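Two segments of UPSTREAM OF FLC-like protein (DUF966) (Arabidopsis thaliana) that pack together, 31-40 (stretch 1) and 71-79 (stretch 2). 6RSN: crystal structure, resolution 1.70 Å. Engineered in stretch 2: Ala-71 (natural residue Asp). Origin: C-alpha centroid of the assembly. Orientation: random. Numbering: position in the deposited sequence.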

ATOM      1  N   HIS A  31      -7.725 -10.303  12.104  1.00 64.89           N
ATOM      2  CA  HIS A  31      -6.837  -9.812  13.141  1.00 65.19           C
ATOM      3  C   HIS A  31      -5.430 -10.414  13.043  1.00 64.41           C
ATOM      4  O   HIS A  31      -4.612 -10.206  13.933  1.00 68.61           O
ATOM      5  CB  HIS A  31      -7.564  -9.748  14.502  1.00 72.01           C
ATOM      6  CG  HIS A  31      -8.664  -8.730  14.505  1.00 73.90           C
ATOM      7  ND1 HIS A  31      -8.888  -7.864  13.426  1.00 70.22           N
ATOM      8  CD2 HIS A  31      -9.576  -8.398  15.450  1.00 75.47           C
ATOM      9  CE1 HIS A  31      -9.908  -7.071  13.704  1.00 69.97           C
ATOM     10  NE2 HIS A  31     -10.347  -7.380  14.941  1.00 73.52           N
ATOM     11  N   ASN A  32      -5.092 -11.089  11.936  1.00 56.15           N
ATOM     12  CA  ASN A  32      -3.725 -11.573  11.851  1.00 54.96           C
ATOM     13  C   ASN A  32      -3.017 -11.083  10.603  1.00 52.12           C
ATOM     14  O   ASN A  32      -1.956 -11.649  10.261  1.00 49.27           O
ATOM     15  CB  ASN A  32      -3.664 -13.075  11.624  1.00 56.49           C
ATOM     16  CG  ASN A  32      -4.560 -13.776  12.599  1.00 60.54           C
ATOM     17  OD1 ASN A  32      -5.443 -14.511  12.182  1.00 65.79           O
ATOM     18  ND2 ASN A  32      -4.371 -13.486  13.887  1.00 59.76           N
ATOM     19  N   GLY A  33      -3.624 -10.073   9.950  1.00 48.01           N
ATOM     20  CA  GLY A  33      -3.178  -9.735   8.613  1.00 44.52           C
ATOM     21  C   GLY A  33      -3.983  -8.640   7.911  1.00 40.54           C
ATOM     22  O   GLY A  33      -5.217  -8.590   7.865  1.00 41.68           O
ATOM     23  N   LEU A  34      -3.214  -7.866   7.164  1.00 38.24           N
ATOM     24  CA  LEU A  34      -3.747  -6.810   6.322  1.00 34.19           C
ATOM     25  C   LEU A  34      -3.820  -7.301   4.878  1.00 32.13           C
ATOM     26  O   LEU A  34      -2.885  -7.979   4.429  1.00 34.88           O
ATOM     27  CB  LEU A  34      -2.712  -5.703   6.420  1.00 31.59           C
ATOM     28  CG  LEU A  34      -2.973  -4.498   5.502  1.00 30.70           C
ATOM     29  CD1 LEU A  34      -4.192  -3.705   5.915  1.00 32.66           C
ATOM     30  CD2 LEU A  34      -1.726  -3.667   5.442  1.00 29.44           C
ATOM     31  N   TYR A  35      -4.932  -6.993   4.191  1.00 31.29           N
ATOM     32  CA  TYR A  35      -5.085  -7.310   2.772  1.00 30.18           C
ATOM     33  C   TYR A  35      -5.131  -6.010   1.975  1.00 28.67           C
ATOM     34  O   TYR A  35      -5.551  -4.969   2.502  1.00 29.15           O
ATOM     35  CB  TYR A  35      -6.374  -8.097   2.524  1.00 32.14           C
ATOM     36  CG  TYR A  35      -6.303  -9.481   3.144  1.00 34.64           C
ATOM     37  CD1 TYR A  35      -6.398  -9.664   4.508  1.00 36.20           C
ATOM     38  CD2 TYR A  35      -6.058 -10.587   2.354  1.00 34.78           C
ATOM     39  CE1 TYR A  35      -6.301 -10.930   5.083  1.00 38.10           C
ATOM     40  CE2 TYR A  35      -5.999 -11.861   2.907  1.00 38.13           C
ATOM     41  CZ  TYR A  35      -6.099 -12.030   4.267  1.00 37.49           C
ATOM     42  OH  TYR A  35      -6.010 -13.330   4.700  1.00 40.00           O
ATOM     43  N   LEU A  36      -4.766  -6.134   0.697  1.00 26.77           N
ATOM     44  CA  LEU A  36      -4.745  -4.897  -0.080  1.00 27.42           C
ATOM     45  C   LEU A  36      -6.134  -4.245  -0.083  1.00 28.64           C
ATOM     46  O   LEU A  36      -6.265  -3.012  -0.013  1.00 25.55           O
ATOM     47  CB  LEU A  36      -4.192  -5.127  -1.503  1.00 26.00           C
ATOM     48  CG  LEU A  36      -4.308  -3.871  -2.390  1.00 25.36           C
ATOM     49  CD1 LEU A  36      -3.362  -2.737  -1.905  1.00 24.90           C
ATOM     50  CD2 LEU A  36      -3.884  -4.146  -3.857  1.00 27.89           C
ATOM     51  N   LYS A  37      -7.178  -5.089  -0.129  1.00 28.01           N
ATOM     52  CA  LYS A  37      -8.531  -4.569  -0.129  1.00 28.45           C
ATOM     53  C   LYS A  37      -8.782  -3.716   1.128  1.00 27.89           C
ATOM     54  O   LYS A  37      -9.537  -2.766   1.044  1.00 28.01           O
ATOM     55  CB  LYS A  37      -9.566  -5.700  -0.258  1.00 31.96           C
ATOM     56  CG  LYS A  37      -9.556  -6.682   0.885  1.00 40.25           C
ATOM     57  CD  LYS A  37     -10.562  -7.847   0.745  1.00 45.29           C
ATOM     58  CE  LYS A  37     -10.970  -8.349   2.114  1.00 52.86           C
ATOM     59  NZ  LYS A  37     -10.030  -9.352   2.683  1.00 55.28           N
ATOM     60  N   ASP A  38      -8.172  -4.024   2.291  1.00 29.68           N
ATOM     61  CA  ASP A  38      -8.366  -3.217   3.505  1.00 30.93           C
ATOM     62  C   ASP A  38      -7.828  -1.785   3.296  1.00 28.66           C
ATOM     63  O   ASP A  38      -8.480  -0.794   3.680  1.00 26.52           O
ATOM     64  CB  ASP A  38      -7.693  -3.836   4.720  1.00 33.40           C
ATOM     65  CG  ASP A  38      -8.265  -5.212   5.047  1.00 37.34           C
ATOM     66  OD1 ASP A  38      -9.476  -5.346   4.971  1.00 40.91           O
ATOM     67  OD2 ASP A  38      -7.497  -6.128   5.361  1.00 38.76           O
ATOM     68  N   VAL A  39      -6.615  -1.688   2.699  1.00 26.86           N
ATOM     69  CA  VAL A  39      -5.940  -0.433   2.352  1.00 25.07           C
ATOM     70  C   VAL A  39      -6.765   0.341   1.340  1.00 23.80           C
ATOM     71  O   VAL A  39      -7.045   1.536   1.535  1.00 24.34           O
ATOM     72  CB  VAL A  39      -4.528  -0.670   1.814  1.00 25.60           C
ATOM     73  CG1 VAL A  39      -3.899   0.682   1.394  1.00 25.60           C
ATOM     74  CG2 VAL A  39      -3.694  -1.451   2.847  1.00 26.22           C
ATOM     75  N   ILE A  40      -7.245  -0.357   0.305  1.00 22.84           N
ATOM     76  CA  ILE A  40      -8.024   0.307  -0.730  1.00 24.22           C
ATOM     77  C   ILE A  40      -9.354   0.823  -0.158  1.00 24.61           C
ATOM     78  O   ILE A  40      -9.791   1.940  -0.446  1.00 24.88           O
ATOM     79  CB  ILE A  40      -8.257  -0.637  -1.922  1.00 25.26           C
ATOM     80  CG1 ILE A  40      -6.942  -1.102  -2.563  1.00 28.73           C
ATOM     81  CG2 ILE A  40      -9.184   0.022  -2.928  1.00 28.09           C
ATOM     82  CD1 ILE A  40      -6.053  -0.036  -3.025  1.00 31.31           C
ATOM     83  N   ALA A  71       4.360  -6.821  -6.324  1.00 23.64           N
ATOM     84  CA  ALA A  71       3.081  -6.453  -6.899  1.00 23.23           C
ATOM     85  C   ALA A  71       1.950  -7.165  -6.162  1.00 24.51           C
ATOM     86  O   ALA A  71       2.043  -8.383  -5.831  1.00 28.14           O
ATOM     87  CB  ALA A  71       3.121  -6.904  -8.362  1.00 28.42           C
ATOM     88  N   LEU A  72       0.922  -6.395  -5.826  1.00 24.10           N
ATOM     89  CA  LEU A  72      -0.277  -6.888  -5.149  1.00 24.06           C
ATOM     90  C   LEU A  72      -1.573  -6.821  -5.984  1.00 26.36           C
ATOM     91  O   LEU A  72      -1.779  -5.861  -6.702  1.00 24.91           O
ATOM     92  CB  LEU A  72      -0.509  -5.975  -3.940  1.00 23.32           C
ATOM     93  CG  LEU A  72       0.625  -5.840  -2.914  1.00 25.33           C
ATOM     94  CD1 LEU A  72       0.374  -4.653  -1.986  1.00 25.02           C
ATOM     95  CD2 LEU A  72       0.720  -7.113  -2.050  1.00 28.53           C
ATOM     96  N   SER A  73      -2.458  -7.825  -5.852  1.00 30.74           N
ATOM     97  CA  SER A  73      -3.874  -7.795  -6.250  1.00 33.26           C
ATOM     98  C   SER A  73      -4.726  -7.461  -5.051  1.00 33.11           C
ATOM     99  O   SER A  73      -4.246  -7.647  -3.943  1.00 31.98           O
ATOM    100  CB  SER A  73      -4.332  -9.133  -6.736  1.00 40.30           C
ATOM    101  OG  SER A  73      -3.485  -9.537  -7.795  1.00 47.23           O
ATOM    102  N   ASP A  74      -5.981  -6.999  -5.309  1.00 36.64           N
ATOM    103  CA  ASP A  74      -6.933  -6.594  -4.275  1.00 41.03           C
ATOM    104  C   ASP A  74      -7.106  -7.699  -3.237  1.00 38.10           C
ATOM    105  O   ASP A  74      -7.173  -7.477  -2.023  1.00 39.48           O
ATOM    106  CB  ASP A  74      -8.254  -6.089  -4.883  1.00 47.91           C
ATOM    107  CG  ASP A  74      -8.172  -4.667  -5.465  1.00 54.89           C
ATOM    108  OD1 ASP A  74      -7.090  -4.289  -5.969  1.00 56.51           O
ATOM    109  OD2 ASP A  74      -9.210  -3.941  -5.452  1.00 57.00           O
ATOM    110  N   GLU A  75      -7.113  -8.938  -3.716  1.00 39.94           N
ATOM    111  CA  GLU A  75      -7.372 -10.045  -2.812  1.00 39.21           C
ATOM    112  C   GLU A  75      -6.114 -10.530  -2.069  1.00 39.32           C
ATOM    113  O   GLU A  75      -6.216 -11.494  -1.291  1.00 40.54           O
ATOM    114  CB  GLU A  75      -8.196 -11.147  -3.524  1.00 44.90           C
ATOM    115  CG  GLU A  75      -7.533 -11.779  -4.740  1.00 47.34           C
ATOM    116  CD  GLU A  75      -7.507 -11.068  -6.106  1.00 49.03           C
ATOM    117  OE1 GLU A  75      -8.078  -9.940  -6.229  1.00 44.95           O
ATOM    118  OE2 GLU A  75      -6.914 -11.651  -7.065  1.00 49.51           O
ATOM    119  N   ASP A  76      -4.941  -9.915  -2.311  1.00 34.55           N
ATOM    120  CA  ASP A  76      -3.684 -10.377  -1.747  1.00 32.94           C
ATOM    121  C   ASP A  76      -3.452  -9.892  -0.312  1.00 32.10           C
ATOM    122  O   ASP A  76      -3.810  -8.774   0.087  1.00 29.52           O
ATOM    123  CB  ASP A  76      -2.457 -10.000  -2.580  1.00 32.33           C
ATOM    124  CG  ASP A  76      -2.350 -10.703  -3.919  1.00 37.02           C
ATOM    125  OD1 ASP A  76      -3.082 -11.728  -4.119  1.00 43.08           O
ATOM    126  OD2 ASP A  76      -1.498 -10.275  -4.738  1.00 38.44           O
ATOM    127  N   PHE A  77      -2.792 -10.763   0.456  1.00 33.28           N
ATOM    128  CA  PHE A  77      -2.324 -10.490   1.806  1.00 33.86           C
ATOM    129  C   PHE A  77      -1.050  -9.676   1.680  1.00 33.34           C
ATOM    130  O   PHE A  77      -0.248  -9.859   0.742  1.00 34.79           O
ATOM    131  CB  PHE A  77      -1.968 -11.845   2.444  1.00 35.18           C
ATOM    132  CG  PHE A  77      -1.537 -11.861   3.893  1.00 36.33           C
ATOM    133  CD1 PHE A  77      -2.469 -11.990   4.909  1.00 38.91           C
ATOM    134  CD2 PHE A  77      -0.199 -11.727   4.246  1.00 35.63           C
ATOM    135  CE1 PHE A  77      -2.100 -12.044   6.252  1.00 41.28           C
ATOM    136  CE2 PHE A  77       0.166 -11.805   5.591  1.00 37.07           C
ATOM    137  CZ  PHE A  77      -0.771 -11.938   6.587  1.00 40.90           C
ATOM    138  N   ILE A  78      -0.886  -8.737   2.619  1.00 34.80           N
ATOM    139  CA  ILE A  78       0.277  -7.880   2.602  1.00 31.77           C
ATOM    140  C   ILE A  78       1.194  -8.245   3.761  1.00 35.06           C
ATOM    141  O   ILE A  78       0.774  -8.245   4.908  1.00 32.79           O
ATOM    142  CB  ILE A  78      -0.122  -6.395   2.716  1.00 32.99           C
ATOM    143  CG1 ILE A  78      -1.000  -5.967   1.528  1.00 29.35           C
ATOM    144  CG2 ILE A  78       1.149  -5.566   2.767  1.00 31.19           C
ATOM    145  CD1 ILE A  78      -1.496  -4.504   1.608  1.00 28.90           C
ATOM    146  N   PHE A  79       2.452  -8.585   3.455  1.00 35.87           N
ATOM    147  CA  PHE A  79       3.409  -8.822   4.522  1.00 40.01           C
ATOM    148  C   PHE A  79       4.092  -7.522   4.965  1.00 46.03           C
ATOM    149  O   PHE A  79       4.462  -6.685   4.133  1.00 48.81           O
ATOM    150  CB  PHE A  79       4.435  -9.832   4.022  1.00 39.42           C
ATOM    151  CG  PHE A  79       3.839 -11.160   3.648  1.00 35.83           C
ATOM    152  CD1 PHE A  79       3.537 -12.095   4.628  1.00 36.62           C
ATOM    153  CD2 PHE A  79       3.509 -11.454   2.348  1.00 33.19           C
ATOM    154  CE1 PHE A  79       3.013 -13.321   4.260  1.00 38.49           C
ATOM    155  CE2 PHE A  79       2.973 -12.672   1.971  1.00 37.25           C
ATOM    156  CZ  PHE A  79       2.755 -13.642   2.943  1.00 36.97           C
TER
HETATM  157  O   HOH W   1      -0.216  -8.517   7.322  1.00 41.85           O

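A short antiparallel pairing can hand a chain over from strand to helix, and these two segments of the UPSTREAM OF FLC-like protein illustrate how backbone bonds and side-chain packing cooperate at such a junction. About 590 Å² of surface is buried between them, although the partners lie at least 36 residues apart in sequence.

Stretch 1 approaches through a loop. His-31 makes no contact, and Asn-32 offers mainly its backbone, with its O near the edge of the Phe-77 ring, 3.9 Å from CZ. At Gly-33 the absence of a side chain matters: its CA lies 3.5 Å from Phe-77 CE1, and a CB in ideal position would come within 2.1 Å of that same atom, a clear clash.

At Leu-34 the backbone bonds to stretch 2. Leu-34 O accepts a nearly straight hydrogen bond from Ile-78 N, 2.8 Å away. The return bond is replaced by a water, which accepts from Leu-34 N (3.1 Å) and donates to Ile-78 O (2.6 Å), so both polar groups are satisfied where the strands do not bond directly. The two side chains also meet, Leu-34 CD2 lying 3.9 Å from Ile-78 CD1.

Tyr-35 pairs with Phe-77, an antiparallel non-hydrogen-bonded pair, their CA atoms 4.3 Å apart. The aromatic rings pack edge-to-face, with centroids 5.4 Å apart and planes at 88°; the edge of Phe-77 is directed at the face of Tyr-35, an arrangement that sets ring hydrogens against the π cloud. Tyr-35 is also the N-cap residue of the helix. Tyr-35 N donates to Asp-38 OD2 at 2.9 Å, tying the residue before the helix to its first turn.

The first helical amide groups lack acceptors from a preceding turn, and here stretch 2 supplies two. Leu-36 N donates to Asp-76 O at 2.9 Å, and Lys-37 N makes a weak, bent hydrogen bond (127° at the hydrogen) to Asp-74 O at 3.0 Å. These acceptors belong to a type I turn from Ser-73 to Asp-76, braced by the 2.9 Å bonds from Asp-76 N to Ser-73 O and from Ser-73 N to Asp-76 OD2. The CA-to-CB bond of Leu-36 points toward stretch 2, and its CD2 packs 3.8 Å from Leu-72 CB.

Farther along, the helix contributes apolar contact. Val-39 CG2 reaches Ile-78 CD1 at 4.0 Å, so that the Ile-78 CD1 methyl touches both Leu-34 and the helix that follows.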